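PDB 1O5L: transcriptional regulator, crp family, which probably acts as a DNA-binding transcription factor of the CRP family, of which the cyclic nucleotide-binding-like domain and a long helix are modelled here. Local coordinates for residues 23-28 and 98-103; 52-57 and 89-94; 71-76 and 118-123. One frame throughout, in Å; residues are numbered along the deposited sequence.

Interaction 1 (23-28 and 98-103); sequences KVIVFR and ILSIPK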
loop_
_atom_site.group_PDB
_atom_site.type_symbol
_atom_site.label_atom_id
_atom_site.label_comp_id
_atom_site.label_asym_id
_atom_site.label_seq_id
_atom_site.Cartn_x
_atom_site.Cartn_y
_atom_site.Cartn_z
ATOM N N LYS A 23 15.360 -5.264 18.230
ATOM C CA LYS A 23 15.985 -6.491 18.666
ATOM C C LYS A 23 16.215 -7.442 17.502
ATOM O O LYS A 23 15.549 -7.376 16.479
ATOM C CB LYS A 23 15.173 -7.180 19.769
ATOM C CG LYS A 23 13.808 -7.700 19.365
ATOM C CD LYS A 23 13.104 -8.332 20.584
ATOM C CE LYS A 23 11.668 -8.810 20.246
ATOM N NZ LYS A 23 11.366 -10.110 20.953
ATOM N N VAL A 24 17.173 -8.337 17.688
ATOM C CA VAL A 24 17.487 -9.338 16.695
ATOM C C VAL A 24 16.910 -10.675 17.139
ATOM O O VAL A 24 17.019 -11.054 18.303
ATOM C CB VAL A 24 19.009 -9.422 16.462
ATOM C CG1 VAL A 24 19.382 -10.649 15.601
ATOM C CG2 VAL A 24 19.507 -8.106 15.817
ATOM N N ILE A 25 16.268 -11.362 16.192
ATOM C CA ILE A 25 15.736 -12.693 16.450
ATOM C C ILE A 25 16.204 -13.633 15.362
ATOM O O ILE A 25 16.152 -13.296 14.171
ATOM C CB ILE A 25 14.184 -12.712 16.507
ATOM C CG1 ILE A 25 13.630 -11.626 17.403
ATOM C CG2 ILE A 25 13.683 -14.064 17.090
ATOM C CD1 ILE A 25 12.212 -11.240 17.012
ATOM N N VAL A 26 16.623 -14.823 15.796
ATOM C CA VAL A 26 17.153 -15.849 14.927
ATOM C C VAL A 26 16.235 -17.091 14.888
ATOM O O VAL A 26 15.568 -17.425 15.887
ATOM C CB VAL A 26 18.594 -16.252 15.360
ATOM C CG1 VAL A 26 19.478 -15.004 15.571
ATOM C CG2 VAL A 26 18.577 -17.097 16.609
ATOM N N PHE A 27 16.220 -17.773 13.742
ATOM C CA PHE A 27 15.412 -18.983 13.551
ATOM C C PHE A 27 16.203 -20.067 12.855
ATOM O O PHE A 27 17.013 -19.780 11.991
ATOM C CB PHE A 27 14.166 -18.677 12.725
ATOM C CG PHE A 27 13.296 -17.579 13.310
ATOM C CD1 PHE A 27 13.559 -16.244 13.022
ATOM C CD2 PHE A 27 12.227 -17.896 14.141
ATOM C CE1 PHE A 27 12.775 -15.243 13.574
ATOM C CE2 PHE A 27 11.432 -16.914 14.684
ATOM C CZ PHE A 27 11.693 -15.579 14.402
ATOM N N ARG A 28 15.980 -21.318 13.252
ATOM C CA ARG A 28 16.608 -22.459 12.618
ATOM C C ARG A 28 15.798 -22.818 11.385
ATOM O O ARG A 28 14.656 -22.423 11.256
ATOM C CB ARG A 28 16.659 -23.669 13.563
ATOM C CG ARG A 28 17.302 -23.423 14.944
ATOM N N ILE A 98 16.426 -11.842 11.848
ATOM C CA ILE A 98 15.451 -10.814 11.587
ATOM C C ILE A 98 15.647 -9.689 12.583
ATOM O O ILE A 98 16.071 -9.916 13.711
ATOM C CB ILE A 98 14.042 -11.474 11.678
ATOM C CG1 ILE A 98 13.773 -12.203 10.358
ATOM C CG2 ILE A 98 12.890 -10.476 12.010
ATOM C CD1 ILE A 98 12.614 -13.170 10.435
ATOM N N LEU A 99 15.348 -8.469 12.129
ATOM C CA LEU A 99 15.313 -7.286 12.970
ATOM C C LEU A 99 13.845 -6.971 13.230
ATOM O O LEU A 99 13.032 -6.959 12.286
ATOM C CB LEU A 99 15.979 -6.098 12.271
ATOM C CG LEU A 99 15.960 -4.701 12.927
ATOM C CD1 LEU A 99 16.609 -4.647 14.332
ATOM C CD2 LEU A 99 16.653 -3.708 11.961
ATOM N N SER A 100 13.537 -6.691 14.497
ATOM C CA SER A 100 12.198 -6.445 14.956
ATOM C C SER A 100 12.159 -5.050 15.604
ATOM O O SER A 100 12.724 -4.852 16.682
ATOM C CB SER A 100 11.823 -7.527 15.997
ATOM O OG SER A 100 10.456 -7.435 16.402
ATOM N N ILE A 101 11.520 -4.100 14.937
ATOM C CA ILE A 101 11.380 -2.733 15.437
ATOM C C ILE A 101 9.934 -2.463 15.892
ATOM O O ILE A 101 9.024 -2.688 15.110
ATOM C CB ILE A 101 11.743 -1.710 14.314
ATOM C CG1 ILE A 101 13.149 -2.003 13.750
ATOM C CG2 ILE A 101 11.646 -0.295 14.838
ATOM C CD1 ILE A 101 13.541 -1.118 12.608
ATOM N N PRO A 102 9.739 -1.912 17.091
ATOM C CA PRO A 102 8.406 -1.505 17.548
ATOM C C PRO A 102 7.748 -0.516 16.584
ATOM O O PRO A 102 8.401 0.411 16.069
ATOM C CB PRO A 102 8.652 -0.860 18.934
ATOM C CG PRO A 102 10.001 -1.328 19.378
ATOM C CD PRO A 102 10.776 -1.633 18.102
ATOM N N LYS A 103 6.461 -0.740 16.319
ATOM C CA LYS A 103 5.725 0.056 15.351
ATOM C C LYS A 103 5.841 1.575 15.586
ATOM O O LYS A 103 5.959 2.339 14.634
ATOM C CB LYS A 103 4.253 -0.362 15.327
ATOM C CG LYS A 103 3.837 -1.019 14.035
ATOM C CD LYS A 103 2.283 -1.078 13.848
ATOM C CE LYS A 103 1.765 -2.490 13.912
ATOM N NZ LYS A 103 0.280 -2.520 13.741
#

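Interaction 2 (52-57 and 89-94); sequences KTEHVS and NVVAGE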
loop_
_atom_site.group_PDB
_atom_site.type_symbol
_atom_site.label_atom_id
_atom_site.label_comp_id
_atom_site.label_asym_id
_atom_site.label_seq_id
_atom_site.Cartn_x
_atom_site.Cartn_y
_atom_site.Cartn_z
ATOM N N LYS A 52 10.225 -18.481 3.659
ATOM C CA LYS A 52 9.145 -18.955 2.771
ATOM C C LYS A 52 7.785 -18.481 3.266
ATOM O O LYS A 52 7.497 -18.530 4.469
ATOM C CB LYS A 52 9.153 -20.477 2.696
ATOM C CG LYS A 52 10.262 -20.998 1.800
ATOM C CD LYS A 52 11.013 -22.152 2.398
ATOM C CE LYS A 52 10.190 -23.440 2.405
ATOM N NZ LYS A 52 11.050 -24.599 1.939
ATOM N N THR A 53 6.965 -17.988 2.343
ATOM C CA THR A 53 5.610 -17.600 2.668
ATOM C C THR A 53 4.675 -18.670 2.119
ATOM O O THR A 53 4.800 -19.067 0.953
ATOM C CB THR A 53 5.250 -16.188 2.129
ATOM O OG1 THR A 53 5.456 -16.086 0.711
ATOM C CG2 THR A 53 6.144 -15.111 2.725
ATOM N N GLU A 54 3.759 -19.146 2.963
ATOM C CA GLU A 54 2.856 -20.202 2.579
ATOM C C GLU A 54 1.444 -19.953 3.115
ATOM O O GLU A 54 1.256 -19.688 4.304
ATOM C CB GLU A 54 3.412 -21.573 3.007
ATOM C CG GLU A 54 3.467 -21.787 4.505
ATOM C CD GLU A 54 4.248 -23.027 4.951
ATOM O OE1 GLU A 54 5.025 -23.601 4.140
ATOM O OE2 GLU A 54 4.074 -23.418 6.149
ATOM N N HIS A 55 0.468 -20.008 2.216
ATOM C CA HIS A 55 -0.939 -19.849 2.569
ATOM C C HIS A 55 -1.555 -21.167 3.041
ATOM O O HIS A 55 -1.380 -22.203 2.414
ATOM C CB HIS A 55 -1.736 -19.328 1.384
ATOM C CG HIS A 55 -3.166 -19.022 1.715
ATOM N ND1 HIS A 55 -4.133 -20.004 1.822
ATOM C CD2 HIS A 55 -3.786 -17.848 1.985
ATOM C CE1 HIS A 55 -5.289 -19.445 2.136
ATOM N NE2 HIS A 55 -5.106 -18.140 2.237
ATOM N N VAL A 56 -2.276 -21.098 4.156
ATOM C CA VAL A 56 -2.875 -22.263 4.789
ATOM C C VAL A 56 -4.331 -22.282 4.396
ATOM O O VAL A 56 -5.033 -21.278 4.556
ATOM C CB VAL A 56 -2.807 -22.201 6.328
ATOM C CG1 VAL A 56 -3.195 -23.549 6.919
ATOM C CG2 VAL A 56 -1.433 -21.801 6.803
ATOM N N SER A 57 -4.771 -23.416 3.865
ATOM C CA SER A 57 -6.142 -23.570 3.410
ATOM C C SER A 57 -7.018 -24.247 4.474
ATOM O O SER A 57 -6.547 -24.857 5.446
ATOM C CB SER A 57 -6.191 -24.388 2.112
ATOM O OG SER A 57 -5.859 -25.743 2.364
ATOM N N ASN A 89 1.489 -17.860 6.673
ATOM C CA ASN A 89 2.604 -18.395 7.432
ATOM C C ASN A 89 3.933 -17.862 6.881
ATOM O O ASN A 89 4.131 -17.807 5.667
ATOM C CB ASN A 89 2.630 -19.909 7.350
ATOM C CG ASN A 89 1.593 -20.579 8.211
ATOM O OD1 ASN A 89 0.803 -19.950 8.902
ATOM N ND2 ASN A 89 1.614 -21.889 8.185
ATOM N N VAL A 90 4.825 -17.455 7.775
ATOM C CA VAL A 90 6.197 -17.102 7.424
ATOM C C VAL A 90 7.117 -18.121 8.099
ATOM O O VAL A 90 7.112 -18.265 9.322
ATOM C CB VAL A 90 6.553 -15.653 7.837
ATOM C CG1 VAL A 90 7.980 -15.271 7.384
ATOM C CG2 VAL A 90 5.554 -14.669 7.243
ATOM N N VAL A 91 7.903 -18.827 7.286
ATOM C CA VAL A 91 8.718 -19.945 7.743
ATOM C C VAL A 91 10.176 -19.769 7.298
ATOM O O VAL A 91 10.423 -19.310 6.190
ATOM C CB VAL A 91 8.196 -21.258 7.154
ATOM C CG1 VAL A 91 8.942 -22.460 7.775
ATOM C CG2 VAL A 91 6.681 -21.378 7.353
ATOM N N ALA A 92 11.131 -20.151 8.159
ATOM C CA ALA A 92 12.561 -20.094 7.810
ATOM C C ALA A 92 12.895 -21.215 6.832
ATOM O O ALA A 92 12.665 -22.386 7.134
ATOM C CB ALA A 92 13.444 -20.192 9.058
ATOM N N GLY A 93 13.403 -20.843 5.655
ATOM C CA GLY A 93 13.856 -21.805 4.660
ATOM C C GLY A 93 15.252 -22.310 4.977
ATOM O O GLY A 93 15.628 -23.416 4.584
ATOM N N GLU A 94 16.012 -21.469 5.675
ATOM C CA GLU A 94 17.318 -21.798 6.192
ATOM C C GLU A 94 17.544 -20.989 7.474
ATOM O O GLU A 94 16.732 -20.119 7.811
ATOM C CB GLU A 94 18.394 -21.473 5.154
ATOM C CG GLU A 94 18.535 -19.985 4.817
ATOM C CD GLU A 94 19.653 -19.733 3.812
ATOM O OE1 GLU A 94 20.780 -20.233 4.037
ATOM O OE2 GLU A 94 19.416 -19.054 2.788
#

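Interaction 3 (71-76 and 118-123); sequences VQIIAS and LFFLKD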
loop_
_atom_site.group_PDB
_atom_site.type_symbol
_atom_site.label_atom_id
_atom_site.label_comp_id
_atom_site.label_asym_id
_atom_site.label_seq_id
_atom_site.Cartn_x
_atom_site.Cartn_y
_atom_site.Cartn_z
ATOM N N VAL A 71 17.800 -7.781 1.832
ATOM C CA VAL A 71 17.284 -7.261 3.088
ATOM C C VAL A 71 15.974 -6.578 2.784
ATOM O O VAL A 71 15.950 -5.627 2.032
ATOM C CB VAL A 71 18.243 -6.202 3.686
ATOM C CG1 VAL A 71 17.770 -5.735 5.006
ATOM C CG2 VAL A 71 19.661 -6.752 3.803
ATOM N N GLN A 72 14.898 -7.023 3.429
ATOM C CA GLN A 72 13.532 -6.590 3.113
ATOM C C GLN A 72 12.638 -6.546 4.333
ATOM O O GLN A 72 12.755 -7.408 5.195
ATOM C CB GLN A 72 12.862 -7.634 2.199
ATOM C CG GLN A 72 13.130 -7.504 0.765
ATOM C CD GLN A 72 12.271 -8.514 -0.013
ATOM O OE1 GLN A 72 11.016 -8.442 0.026
ATOM N NE2 GLN A 72 12.939 -9.483 -0.698
ATOM N N ILE A 73 11.688 -5.602 4.337
ATOM C CA ILE A 73 10.563 -5.608 5.290
ATOM C C ILE A 73 9.565 -6.710 4.913
ATOM O O ILE A 73 9.224 -6.857 3.760
ATOM C CB ILE A 73 9.822 -4.249 5.327
ATOM C CG1 ILE A 73 10.776 -3.106 5.681
ATOM C CG2 ILE A 73 8.659 -4.296 6.375
ATOM C CD1 ILE A 73 10.293 -1.733 5.261
ATOM N N ILE A 74 9.110 -7.464 5.902
ATOM C CA ILE A 74 8.100 -8.490 5.739
ATOM C C ILE A 74 6.628 -7.971 5.869
ATOM O O ILE A 74 6.252 -7.387 6.888
ATOM C CB ILE A 74 8.352 -9.585 6.781
ATOM C CG1 ILE A 74 9.729 -10.202 6.524
ATOM C CG2 ILE A 74 7.212 -10.641 6.757
ATOM C CD1 ILE A 74 10.230 -11.042 7.645
ATOM N N ALA A 75 5.810 -8.249 4.853
ATOM C CA ALA A 75 4.375 -7.955 4.861
ATOM C C ALA A 75 4.148 -6.475 5.086
ATOM O O ALA A 75 3.291 -6.080 5.867
ATOM C CB ALA A 75 3.638 -8.796 5.933
ATOM N N SER A 76 4.910 -5.677 4.348
ATOM C CA SER A 76 4.972 -4.232 4.526
ATOM C C SER A 76 3.614 -3.533 4.341
ATOM O O SER A 76 3.234 -2.640 5.113
ATOM C CB SER A 76 6.066 -3.648 3.595
ATOM O OG SER A 76 5.647 -3.573 2.234
ATOM N N LEU A 118 10.292 7.578 1.837
ATOM C CA LEU A 118 10.163 7.332 0.416
ATOM C C LEU A 118 10.363 5.861 0.050
ATOM O O LEU A 118 9.578 5.319 -0.716
ATOM C CB LEU A 118 11.140 8.193 -0.372
ATOM C CG LEU A 118 10.589 9.569 -0.763
ATOM C CD1 LEU A 118 11.719 10.479 -1.193
ATOM C CD2 LEU A 118 9.560 9.417 -1.867
ATOM N N PHE A 119 11.413 5.245 0.609
ATOM C CA PHE A 119 11.676 3.829 0.419
ATOM C C PHE A 119 10.483 2.964 0.816
ATOM O O PHE A 119 10.024 2.153 0.011
ATOM C CB PHE A 119 12.906 3.396 1.209
ATOM C CG PHE A 119 13.189 1.925 1.113
ATOM C CD1 PHE A 119 12.601 1.026 2.013
ATOM C CD2 PHE A 119 14.015 1.428 0.111
ATOM C CE1 PHE A 119 12.838 -0.356 1.907
ATOM C CE2 PHE A 119 14.277 0.047 0.012
ATOM C CZ PHE A 119 13.688 -0.840 0.914
ATOM N N PHE A 120 9.996 3.152 2.053
ATOM C CA PHE A 120 8.822 2.457 2.591
ATOM C C PHE A 120 7.559 2.661 1.743
ATOM O O PHE A 120 6.853 1.691 1.423
ATOM C CB PHE A 120 8.543 2.907 4.051
ATOM C CG PHE A 120 7.444 2.115 4.724
ATOM C CD1 PHE A 120 7.627 0.774 5.014
ATOM C CD2 PHE A 120 6.230 2.680 4.999
ATOM C CE1 PHE A 120 6.638 0.022 5.586
ATOM C CE2 PHE A 120 5.208 1.913 5.597
ATOM C CZ PHE A 120 5.437 0.583 5.886
ATOM N N LEU A 121 7.241 3.907 1.402
ATOM C CA LEU A 121 6.047 4.162 0.614
ATOM C C LEU A 121 6.177 3.503 -0.786
ATOM O O LEU A 121 5.183 2.958 -1.295
ATOM C CB LEU A 121 5.757 5.646 0.490
ATOM C CG LEU A 121 5.375 6.439 1.741
ATOM C CD1 LEU A 121 5.264 7.909 1.354
ATOM C CD2 LEU A 121 4.068 5.949 2.393
ATOM N N LYS A 122 7.398 3.531 -1.359
ATOM C CA LYS A 122 7.723 2.827 -2.602
ATOM C C LYS A 122 7.538 1.301 -2.508
ATOM O O LYS A 122 6.993 0.672 -3.421
ATOM C CB LYS A 122 9.160 3.147 -3.044
ATOM C CG LYS A 122 9.535 2.658 -4.463
ATOM C CD LYS A 122 10.987 3.048 -4.876
ATOM C CE LYS A 122 11.353 2.415 -6.243
ATOM N NZ LYS A 122 12.591 2.993 -6.911
ATOM N N ASP A 123 7.984 0.716 -1.403
ATOM C CA ASP A 123 7.850 -0.724 -1.170
ATOM C C ASP A 123 6.379 -1.165 -1.139
ATOM O O ASP A 123 5.983 -2.146 -1.784
ATOM C CB ASP A 123 8.520 -1.087 0.150
ATOM C CG ASP A 123 8.508 -2.574 0.437
ATOM O OD1 ASP A 123 7.521 -3.213 0.822
ATOM O OD2 ASP A 123 9.545 -3.211 0.301
HETATM O O HOH W 1 11.530 -3.804 2.124
HETATM O O HOH W 2 8.285 -5.804 1.722
#

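Interaction 1 (23-28 and 98-103)
K23 and I25 of strand 23-27 each exchange two backbone hydrogen bonds with strand 98-102, K23 with S100 and I25 with I98, in antiparallel register. The I25-I98 pair is the more regular. I25 N reaches I98 O at 2.9 Å with an N-H...O angle of 170°, and I98 N returns to I25 O at 2.8 Å. In the K23-S100 pair S100 N meets K23 O at 2.9 Å, nearly along the C=O axis, whereas K23 N to S100 O is longer, 3.1 Å, and more bent, at 140°. Two of these acceptors take a further, softer contact: V24 CA lies 3.4 Å from I98 O, its hydrogen toward the oxygen, and the CA-H of L99 points at K23 O. V24 and L99 form the non-hydrogen-bonded pair between these two pairs; the backbone of L99 is bonded instead to I45 of strand 42-48, on the other side of strand 98-102.

S100 OG, anti to its backbone N (chi1 -174°), is a buried hydroxyl satisfied by D42 OD2, outside the two segments. Its CB is left to the apolar contacts, with K23 CG at 3.9 Å and I25 CD1 equally near. On the same face the buried I98 sets its CD1 3.8 Å from F27 CE1, the two side chains crossing obliquely, and it also rests on V33, L44 and L46. On the opposite face L99 CD1 turns back to the K23 carbonyl oxygen.

The edge strand 23-27 is thus zipped by backbone bonds onto strand 96-102, whose other neighbour is strand 42-48, in one of the two antiparallel four-stranded sheets of the jelly-roll beta-barrel typical of cyclic nucleotide-binding domains.

Interaction 2 (52-57 and 89-94)
E54 and N89 meet at an angle where strand 52-56 runs antiparallel to strand 89-92, the carboxylate and amide planes 45° apart and E54 CG 3.5 Å from N89 CB. This is the close end of the contact: V56 CG2 presses on the buried N89 amide, 3.3 Å from ND2. CG of E54 sits between its backbone N and carbonyl carbon (chi1 67°), and the chain then extends until OE2 lies 3.5 Å from V91 CG2. An alanine in place of E54 would probably leave N89 CB without CG and V91 CG2 without the carboxylate against it, opening a gap over these two side chains.

At the other end the bent lysine chain lies against G93, K52 CD 3.6 Å from G93 CA, and neither residue is buried. There K52 N to V91 O is short and nearly straight, 2.7 Å, and V91 N answers to K52 O. E54 N to N89 O is sound at 3.0 Å; its return, N89 N to E54 O, is weak, bent to 127°.

The pair belongs to the second antiparallel sheet of the beta-barrel, with 51-56 between 89-92 and 62-68. Main-chain bonds hold the strands throughout, while side chains add mainly apolar carbon contacts, N89 OD1 being satisfied by Q36 N.

Interaction 3 (71-76 and 118-123)
S76 OG donates a hydrogen bond to D123 OD1, the direct polar link between the 71-76 segment and helix 118-123. At 2.4 Å it is very short, a length to be read with caution. The hydroxyl lies between the backbone N and carbonyl carbon of S76 (chi1 76°), and CG of D123 is anti to its own N, on the side of the 71-76 segment.

Water 1 accepts from I73 N at 2.9 Å and donates to D123 OD2 at 2.8 Å; water 2 lies between I73 O and D123 OD1. One carboxylate is thus linked through water 1 to I73 N and probably through water 2 to I73 O.

The apolar part centres on I73 CD1, which meets the F120 ring at its edge, in plane, 3.7 Å from F120 CD1, the two side chains crossing at about a right angle. The same methyl lies at the edge of F119, more loosely, 4.4 Å from CE1.

Behind I73 stand V43 and I45 of strand 42-48, and F120 meets F106 of helix 103-112 edge-to-face. Consistent with the dimerisation helix of CRP-family regulators, helix 114-139 lies between the beta domain and the second subunit, whose L121 packs on F120.

Interactions 1 and 2 both join antiparallel strands through four backbone hydrogen bonds, one of them weak in interaction 2, but in different sheets: 23-27 with 98-102 in one, 52-56 with 89-92 in the other. Both are partly buried, and they touch where F27 and R28 meet A92. Interaction 3 is the buried one, and it docks a helix instead of pairing strands, with a carboxylate, a hydroxyl and waters in place of a backbone ladder. It shares a sheet with interaction 1, strands 23-27 and 72-73 being the outermost of that sheet within this chain, and I98 CD1 packs on I74 CD1. Interactions 2 and 3, centred about 19 Å apart, lie on opposite sides of the chain's centre and do not touch.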